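Local coordinates for pesticidal crystal protein Cry2Aa (Bacillus thuringiensis serovar kurstaki, PDB 1I5P) that kills dipteran and lepidopteran larvae by binding to their midgut epithelial cells and promoting colloid-osmotic lysis, at residues Pro488-His500 against Asp618-Pro630. Sequence-based numbering, arbitrary orientation.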
ATOM      1  N   PRO A 488      -1.198   9.824  17.024  1.00 14.77           N
ATOM      2  CA  PRO A 488      -0.165  10.853  16.890  1.00 15.38           C
ATOM      3  C   PRO A 488       0.146  11.506  18.228  1.00 18.32           C
ATOM      4  O   PRO A 488      -0.709  11.556  19.117  1.00 17.75           O
ATOM      5  CB  PRO A 488      -0.785  11.823  15.889  1.00 13.84           C
ATOM      6  CG  PRO A 488      -1.556  10.896  15.000  1.00 12.17           C
ATOM      7  CD  PRO A 488      -2.260  10.035  16.026  1.00 12.78           C
ATOM      8  N   GLU A 489       1.369  12.005  18.367  1.00 20.06           N
ATOM      9  CA  GLU A 489       1.793  12.647  19.607  1.00 27.36           C
ATOM     10  C   GLU A 489       1.048  13.960  19.823  1.00 26.67           C
ATOM     11  O   GLU A 489       0.729  14.321  20.954  1.00 30.99           O
ATOM     12  CB  GLU A 489       3.300  12.905  19.566  1.00 30.68           C
ATOM     13  CG  GLU A 489       4.051  11.966  18.642  1.00 39.27           C
ATOM     14  CD  GLU A 489       5.055  11.087  19.368  1.00 44.78           C
ATOM     15  OE1 GLU A 489       4.656  10.344  20.292  1.00 47.61           O
ATOM     16  OE2 GLU A 489       6.250  11.140  19.008  1.00 45.87           O
ATOM     17  N   ASP A 490       0.769  14.671  18.736  1.00 24.90           N
ATOM     18  CA  ASP A 490       0.060  15.943  18.833  1.00 22.23           C
ATOM     19  C   ASP A 490      -1.381  15.819  18.353  1.00 19.07           C
ATOM     20  O   ASP A 490      -1.878  14.712  18.158  1.00 17.82           O
ATOM     21  CB  ASP A 490       0.798  17.023  18.033  1.00 24.50           C
ATOM     22  CG  ASP A 490       0.967  16.664  16.564  1.00 25.50           C
ATOM     23  OD1 ASP A 490       1.472  17.524  15.809  1.00 26.70           O
ATOM     24  OD2 ASP A 490       0.602  15.535  16.164  1.00 26.16           O
ATOM     25  N   TYR A 491      -2.050  16.954  18.170  1.00 16.95           N
ATOM     26  CA  TYR A 491      -3.438  16.947  17.727  1.00 15.35           C
ATOM     27  C   TYR A 491      -3.575  16.789  16.219  1.00 16.36           C
ATOM     28  O   TYR A 491      -3.994  17.708  15.510  1.00 16.28           O
ATOM     29  CB  TYR A 491      -4.161  18.218  18.182  1.00 14.00           C
ATOM     30  CG  TYR A 491      -5.669  18.140  18.037  1.00 14.89           C
ATOM     31  CD1 TYR A 491      -6.320  16.906  17.996  1.00 15.54           C
ATOM     32  CD2 TYR A 491      -6.447  19.296  17.974  1.00 16.13           C
ATOM     33  CE1 TYR A 491      -7.704  16.822  17.901  1.00 15.50           C
ATOM     34  CE2 TYR A 491      -7.839  19.222  17.877  1.00 18.24           C
ATOM     35  CZ  TYR A 491      -8.458  17.979  17.842  1.00 19.83           C
ATOM     36  OH  TYR A 491      -9.830  17.882  17.764  1.00 22.84           O
ATOM     37  N   THR A 492      -3.224  15.602  15.743  1.00 15.84           N
ATOM     38  CA  THR A 492      -3.298  15.273  14.328  1.00 16.24           C
ATOM     39  C   THR A 492      -4.244  14.085  14.156  1.00 14.56           C
ATOM     40  O   THR A 492      -4.291  13.199  15.012  1.00 12.73           O
ATOM     41  CB  THR A 492      -1.907  14.877  13.784  1.00 17.57           C
ATOM     42  OG1 THR A 492      -0.989  15.960  13.985  1.00 21.15           O
ATOM     43  CG2 THR A 492      -1.986  14.543  12.297  1.00 17.85           C
ATOM     44  N   GLY A 493      -4.997  14.071  13.057  1.00 12.46           N
ATOM     45  CA  GLY A 493      -5.902  12.962  12.806  1.00 13.61           C
ATOM     46  C   GLY A 493      -5.109  11.745  12.362  1.00 14.26           C
ATOM     47  O   GLY A 493      -3.914  11.855  12.088  1.00 15.61           O
ATOM     48  N   PHE A 494      -5.750  10.585  12.300  1.00 15.09           N
ATOM     49  CA  PHE A 494      -5.056   9.373  11.884  1.00 14.35           C
ATOM     50  C   PHE A 494      -6.022   8.293  11.425  1.00 14.26           C
ATOM     51  O   PHE A 494      -7.194   8.292  11.804  1.00 13.21           O
ATOM     52  CB  PHE A 494      -4.183   8.841  13.029  1.00 14.72           C
ATOM     53  CG  PHE A 494      -4.960   8.419  14.248  1.00 16.00           C
ATOM     54  CD1 PHE A 494      -5.172   7.071  14.522  1.00 16.78           C
ATOM     55  CD2 PHE A 494      -5.472   9.368  15.127  1.00 15.74           C
ATOM     56  CE1 PHE A 494      -5.884   6.669  15.655  1.00 17.77           C
ATOM     57  CE2 PHE A 494      -6.187   8.979  16.266  1.00 15.48           C
ATOM     58  CZ  PHE A 494      -6.393   7.628  16.528  1.00 18.80           C
ATOM     59  N   THR A 495      -5.522   7.366  10.612  1.00 12.11           N
ATOM     60  CA  THR A 495      -6.345   6.280  10.103  1.00 12.30           C
ATOM     61  C   THR A 495      -5.946   4.942  10.705  1.00 13.08           C
ATOM     62  O   THR A 495      -4.863   4.792  11.278  1.00 13.20           O
ATOM     63  CB  THR A 495      -6.221   6.139   8.568  1.00 10.37           C
ATOM     64  OG1 THR A 495      -4.876   5.767   8.239  1.00  9.18           O
ATOM     65  CG2 THR A 495      -6.561   7.440   7.874  1.00  7.24           C
ATOM     66  N   ILE A 496      -6.842   3.972  10.561  1.00 11.51           N
ATOM     67  CA  ILE A 496      -6.621   2.615  11.035  1.00 11.22           C
ATOM     68  C   ILE A 496      -7.196   1.691   9.980  1.00 11.35           C
ATOM     69  O   ILE A 496      -8.383   1.770   9.672  1.00 11.62           O
ATOM     70  CB  ILE A 496      -7.367   2.302  12.356  1.00 12.38           C
ATOM     71  CG1 ILE A 496      -6.795   3.129  13.509  1.00 11.26           C
ATOM     72  CG2 ILE A 496      -7.246   0.806  12.665  1.00  6.42           C
ATOM     73  CD1 ILE A 496      -7.478   2.842  14.853  1.00 10.78           C
ATOM     74  N   SER A 497      -6.360   0.830   9.413  1.00 12.89           N
ATOM     75  CA  SER A 497      -6.843  -0.097   8.411  1.00 13.43           C
ATOM     76  C   SER A 497      -7.778  -1.084   9.082  1.00 14.60           C
ATOM     77  O   SER A 497      -7.459  -1.634  10.144  1.00 14.25           O
ATOM     78  CB  SER A 497      -5.687  -0.869   7.767  1.00 13.53           C
ATOM     79  OG  SER A 497      -6.190  -1.976   7.039  1.00 13.64           O
ATOM     80  N   PRO A 498      -8.948  -1.316   8.479  1.00 13.35           N
ATOM     81  CA  PRO A 498      -9.923  -2.252   9.030  1.00 13.46           C
ATOM     82  C   PRO A 498      -9.323  -3.642   9.150  1.00 13.47           C
ATOM     83  O   PRO A 498      -9.834  -4.480   9.883  1.00 11.06           O
ATOM     84  CB  PRO A 498     -11.056  -2.192   8.011  1.00 15.28           C
ATOM     85  CG  PRO A 498     -11.016  -0.759   7.573  1.00 13.37           C
ATOM     86  CD  PRO A 498      -9.528  -0.570   7.347  1.00 14.96           C
ATOM     87  N   ILE A 499      -8.231  -3.883   8.429  1.00 13.78           N
ATOM     88  CA  ILE A 499      -7.579  -5.187   8.455  1.00 13.68           C
ATOM     89  C   ILE A 499      -6.822  -5.414   9.760  1.00 13.09           C
ATOM     90  O   ILE A 499      -6.663  -6.554  10.209  1.00 13.93           O
ATOM     91  CB  ILE A 499      -6.576  -5.348   7.278  1.00 16.32           C
ATOM     92  CG1 ILE A 499      -7.274  -5.061   5.939  1.00 17.59           C
ATOM     93  CG2 ILE A 499      -5.966  -6.747   7.298  1.00 11.90           C
ATOM     94  CD1 ILE A 499      -8.605  -5.766   5.749  1.00 19.01           C
ATOM     95  N   HIS A 500      -6.373  -4.322  10.371  1.00 11.60           N
ATOM     96  CA  HIS A 500      -5.598  -4.375  11.610  1.00 13.34           C
ATOM     97  C   HIS A 500      -6.474  -4.381  12.855  1.00 14.31           C
ATOM     98  O   HIS A 500      -6.325  -3.539  13.746  1.00 14.25           O
ATOM     99  CB  HIS A 500      -4.641  -3.186  11.652  1.00 12.45           C
ATOM    100  CG  HIS A 500      -3.658  -3.167  10.523  1.00 14.31           C
ATOM    101  ND1 HIS A 500      -2.986  -2.025  10.140  1.00 12.75           N
ATOM    102  CD2 HIS A 500      -3.203  -4.159   9.721  1.00 16.18           C
ATOM    103  CE1 HIS A 500      -2.158  -2.316   9.153  1.00 15.65           C
ATOM    104  NE2 HIS A 500      -2.270  -3.604   8.880  1.00 16.06           N
ATOM    105  N   ASP A 618     -18.779  -3.414   3.279  1.00 18.38           N
ATOM    106  CA  ASP A 618     -17.341  -3.190   3.180  1.00 18.65           C
ATOM    107  C   ASP A 618     -16.881  -2.121   4.162  1.00 17.62           C
ATOM    108  O   ASP A 618     -17.260  -0.958   4.041  1.00 15.98           O
ATOM    109  CB  ASP A 618     -16.952  -2.744   1.767  1.00 20.18           C
ATOM    110  CG  ASP A 618     -16.735  -3.911   0.814  1.00 21.85           C
ATOM    111  OD1 ASP A 618     -15.646  -4.521   0.847  1.00 19.38           O
ATOM    112  OD2 ASP A 618     -17.657  -4.216   0.033  1.00 25.02           O
ATOM    113  N   LEU A 619     -16.069  -2.519   5.137  1.00 17.09           N
ATOM    114  CA  LEU A 619     -15.514  -1.573   6.100  1.00 16.24           C
ATOM    115  C   LEU A 619     -14.197  -1.218   5.408  1.00 14.31           C
ATOM    116  O   LEU A 619     -13.269  -2.031   5.384  1.00 13.74           O
ATOM    117  CB  LEU A 619     -15.226  -2.261   7.436  1.00 15.72           C
ATOM    118  CG  LEU A 619     -15.446  -1.475   8.734  1.00 19.91           C
ATOM    119  CD1 LEU A 619     -14.430  -1.959   9.756  1.00 15.38           C
ATOM    120  CD2 LEU A 619     -15.310   0.026   8.519  1.00 16.07           C
ATOM    121  N   MET A 620     -14.124  -0.015   4.844  1.00 14.63           N
ATOM    122  CA  MET A 620     -12.943   0.406   4.093  1.00 13.06           C
ATOM    123  C   MET A 620     -11.851   1.186   4.817  1.00 12.93           C
ATOM    124  O   MET A 620     -10.662   0.948   4.579  1.00 12.80           O
ATOM    125  CB  MET A 620     -13.407   1.163   2.853  1.00 13.97           C
ATOM    126  CG  MET A 620     -14.312   0.303   1.975  1.00 12.29           C
ATOM    127  SD  MET A 620     -15.118   1.223   0.677  1.00 12.97           S
ATOM    128  CE  MET A 620     -13.728   1.425  -0.449  1.00 10.51           C
ATOM    129  N   ASN A 621     -12.232   2.131   5.674  1.00 11.71           N
ATOM    130  CA  ASN A 621     -11.240   2.892   6.424  1.00 12.17           C
ATOM    131  C   ASN A 621     -11.825   3.445   7.711  1.00 13.13           C
ATOM    132  O   ASN A 621     -13.028   3.692   7.818  1.00 12.06           O
ATOM    133  CB  ASN A 621     -10.670   4.052   5.598  1.00 11.97           C
ATOM    134  CG  ASN A 621      -9.213   4.374   5.964  1.00 15.61           C
ATOM    135  OD1 ASN A 621      -8.726   4.000   7.037  1.00 11.81           O
ATOM    136  ND2 ASN A 621      -8.517   5.073   5.068  1.00 12.22           N
ATOM    137  N   ILE A 622     -10.948   3.634   8.686  1.00 13.16           N
ATOM    138  CA  ILE A 622     -11.324   4.168   9.981  1.00 13.93           C
ATOM    139  C   ILE A 622     -10.475   5.417  10.131  1.00 14.24           C
ATOM    140  O   ILE A 622      -9.246   5.337  10.179  1.00 15.73           O
ATOM    141  CB  ILE A 622     -10.985   3.162  11.112  1.00 13.97           C
ATOM    142  CG1 ILE A 622     -11.744   1.852  10.883  1.00 13.53           C
ATOM    143  CG2 ILE A 622     -11.343   3.752  12.474  1.00 11.44           C
ATOM    144  CD1 ILE A 622     -11.222   0.681  11.719  1.00 13.28           C
ATOM    145  N   MET A 623     -11.113   6.575  10.195  1.00 13.54           N
ATOM    146  CA  MET A 623     -10.343   7.799  10.322  1.00 18.10           C
ATOM    147  C   MET A 623     -10.809   8.747  11.405  1.00 16.04           C
ATOM    148  O   MET A 623     -11.994   9.072  11.505  1.00 15.78           O
ATOM    149  CB  MET A 623     -10.293   8.540   8.986  1.00 19.58           C
ATOM    150  CG  MET A 623     -11.616   8.626   8.292  1.00 29.28           C
ATOM    151  SD  MET A 623     -11.711   7.463   6.934  1.00 32.70           S
ATOM    152  CE  MET A 623     -12.902   8.321   5.910  1.00 26.54           C
ATOM    153  N   PHE A 624      -9.851   9.171  12.226  1.00 15.31           N
ATOM    154  CA  PHE A 624     -10.103  10.110  13.309  1.00 14.46           C
ATOM    155  C   PHE A 624      -9.627  11.465  12.807  1.00 14.13           C
ATOM    156  O   PHE A 624      -8.458  11.635  12.447  1.00 12.75           O
ATOM    157  CB  PHE A 624      -9.335   9.707  14.567  1.00 15.40           C
ATOM    158  CG  PHE A 624      -9.726   8.361  15.105  1.00 16.76           C
ATOM    159  CD1 PHE A 624      -9.247   7.202  14.518  1.00 16.33           C
ATOM    160  CD2 PHE A 624     -10.603   8.255  16.180  1.00 18.27           C
ATOM    161  CE1 PHE A 624      -9.630   5.950  14.991  1.00 16.95           C
ATOM    162  CE2 PHE A 624     -10.997   6.999  16.662  1.00 15.75           C
ATOM    163  CZ  PHE A 624     -10.506   5.849  16.062  1.00 16.57           C
ATOM    164  N   VAL A 625     -10.545  12.420  12.777  1.00 13.06           N
ATOM    165  CA  VAL A 625     -10.242  13.750  12.285  1.00 14.49           C
ATOM    166  C   VAL A 625     -10.479  14.795  13.374  1.00 13.64           C
ATOM    167  O   VAL A 625     -11.445  14.700  14.132  1.00 13.82           O
ATOM    168  CB  VAL A 625     -11.132  14.059  11.057  1.00 14.97           C
ATOM    169  CG1 VAL A 625     -10.773  15.408  10.464  1.00 16.95           C
ATOM    170  CG2 VAL A 625     -10.967  12.943  10.021  1.00 13.82           C
ATOM    171  N   PRO A 626      -9.589  15.795  13.477  1.00 13.83           N
ATOM    172  CA  PRO A 626      -9.769  16.828  14.495  1.00 14.66           C
ATOM    173  C   PRO A 626     -11.174  17.388  14.356  1.00 15.64           C
ATOM    174  O   PRO A 626     -11.627  17.698  13.248  1.00 16.88           O
ATOM    175  CB  PRO A 626      -8.675  17.824  14.150  1.00 12.05           C
ATOM    176  CG  PRO A 626      -7.562  16.902  13.725  1.00 10.99           C
ATOM    177  CD  PRO A 626      -8.309  15.985  12.774  1.00 14.48           C
ATOM    178  N   THR A 627     -11.861  17.498  15.486  1.00 16.82           N
ATOM    179  CA  THR A 627     -13.242  17.973  15.519  1.00 18.43           C
ATOM    180  C   THR A 627     -13.526  19.309  14.837  1.00 16.90           C
ATOM    181  O   THR A 627     -14.635  19.539  14.364  1.00 17.00           O
ATOM    182  CB  THR A 627     -13.747  18.056  16.977  1.00 20.99           C
ATOM    183  OG1 THR A 627     -13.074  19.122  17.658  1.00 23.44           O
ATOM    184  CG2 THR A 627     -13.455  16.750  17.705  1.00 21.66           C
ATOM    185  N   ASN A 628     -12.538  20.191  14.779  1.00 15.08           N
ATOM    186  CA  ASN A 628     -12.746  21.494  14.160  1.00 15.17           C
ATOM    187  C   ASN A 628     -12.270  21.561  12.715  1.00 15.59           C
ATOM    188  O   ASN A 628     -12.109  22.645  12.157  1.00 14.12           O
ATOM    189  CB  ASN A 628     -12.057  22.579  14.993  1.00 16.22           C
ATOM    190  CG  ASN A 628     -10.606  22.250  15.301  1.00 17.64           C
ATOM    191  OD1 ASN A 628     -10.163  21.112  15.122  1.00 17.51           O
ATOM    192  ND2 ASN A 628      -9.864  23.243  15.787  1.00 10.25           N
ATOM    193  N   LEU A 629     -12.059  20.401  12.106  1.00 16.09           N
ATOM    194  CA  LEU A 629     -11.607  20.347  10.720  1.00 15.98           C
ATOM    195  C   LEU A 629     -12.553  19.507   9.880  1.00 17.70           C
ATOM    196  O   LEU A 629     -12.248  18.363   9.534  1.00 17.66           O
ATOM    197  CB  LEU A 629     -10.191  19.769  10.637  1.00 16.20           C
ATOM    198  CG  LEU A 629      -9.071  20.556  11.327  1.00 17.30           C
ATOM    199  CD1 LEU A 629      -7.749  19.830  11.123  1.00 16.11           C
ATOM    200  CD2 LEU A 629      -8.997  21.966  10.749  1.00 19.14           C
ATOM    201  N   PRO A 630     -13.733  20.054   9.555  1.00 17.67           N
ATOM    202  CA  PRO A 630     -14.684  19.298   8.741  1.00 18.12           C
ATOM    203  C   PRO A 630     -14.133  19.083   7.328  1.00 17.35           C
ATOM    204  O   PRO A 630     -13.305  19.859   6.850  1.00 15.84           O
ATOM    205  CB  PRO A 630     -15.924  20.187   8.757  1.00 19.43           C
ATOM    206  CG  PRO A 630     -15.331  21.571   8.826  1.00 21.61           C
ATOM    207  CD  PRO A 630     -14.271  21.384   9.890  1.00 16.99           C
TER
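Phe-494 and Phe-624 show how a directly opposed pair in an antiparallel sheet can become an aromatic stack: their rings lie almost parallel, planes 8° apart, in an offset arrangement with centroids 4.5 Å from each other. The overlap is at the rims, with CZ of Phe-494 3.5 Å from CD1 of Phe-624. Phe-494 reaches this place because its CG sits between backbone N and carbonyl carbon (chi1 63°), which lays the ring over its partner, where CB of Phe-624 also touches it off-centre. On the same face of the sheet, Ile-496 CD1 meets Phe-624 CE1, and Ile-496 and Ile-622 pack CB to CB at 3.9 Å. Tyr-534 and Leu-536 of strand 530-537 touch this apolar layer. Thr-495 and Met-623, the non-hydrogen-bonded pair, occupy the other face. Further along, the Pro-498 ring packs against Leu-619, resting CB on its CD1 and CG on its carbonyl oxygen.

Between the two backbones, Phe-494 and Phe-624 exchange two hydrogen bonds; that from Phe-624 N to Phe-494 O is nearly straight (177°). Ile-496 N gives a further bond to Ile-622 O at 2.8 Å, whereas the return bond is weak. At the polar edge, Tyr-491, with CG anti to its own N, extends past Pro-626, whose CB lies over the ring face in a CH-pi contact. The Tyr-491 OH accepts a bond from Thr-627 N at 3.1 Å and is also hydrogen-bonded to Ser-542 O, which pins the ring beside the type I turn Pro-626 to Leu-629. Strand 493-496 also pairs, in parallel, with 267-268. The contact itself joins an early strand to the last strand of the C-terminal lectin-like jelly-roll sandwich of a three-domain delta-endotoxin.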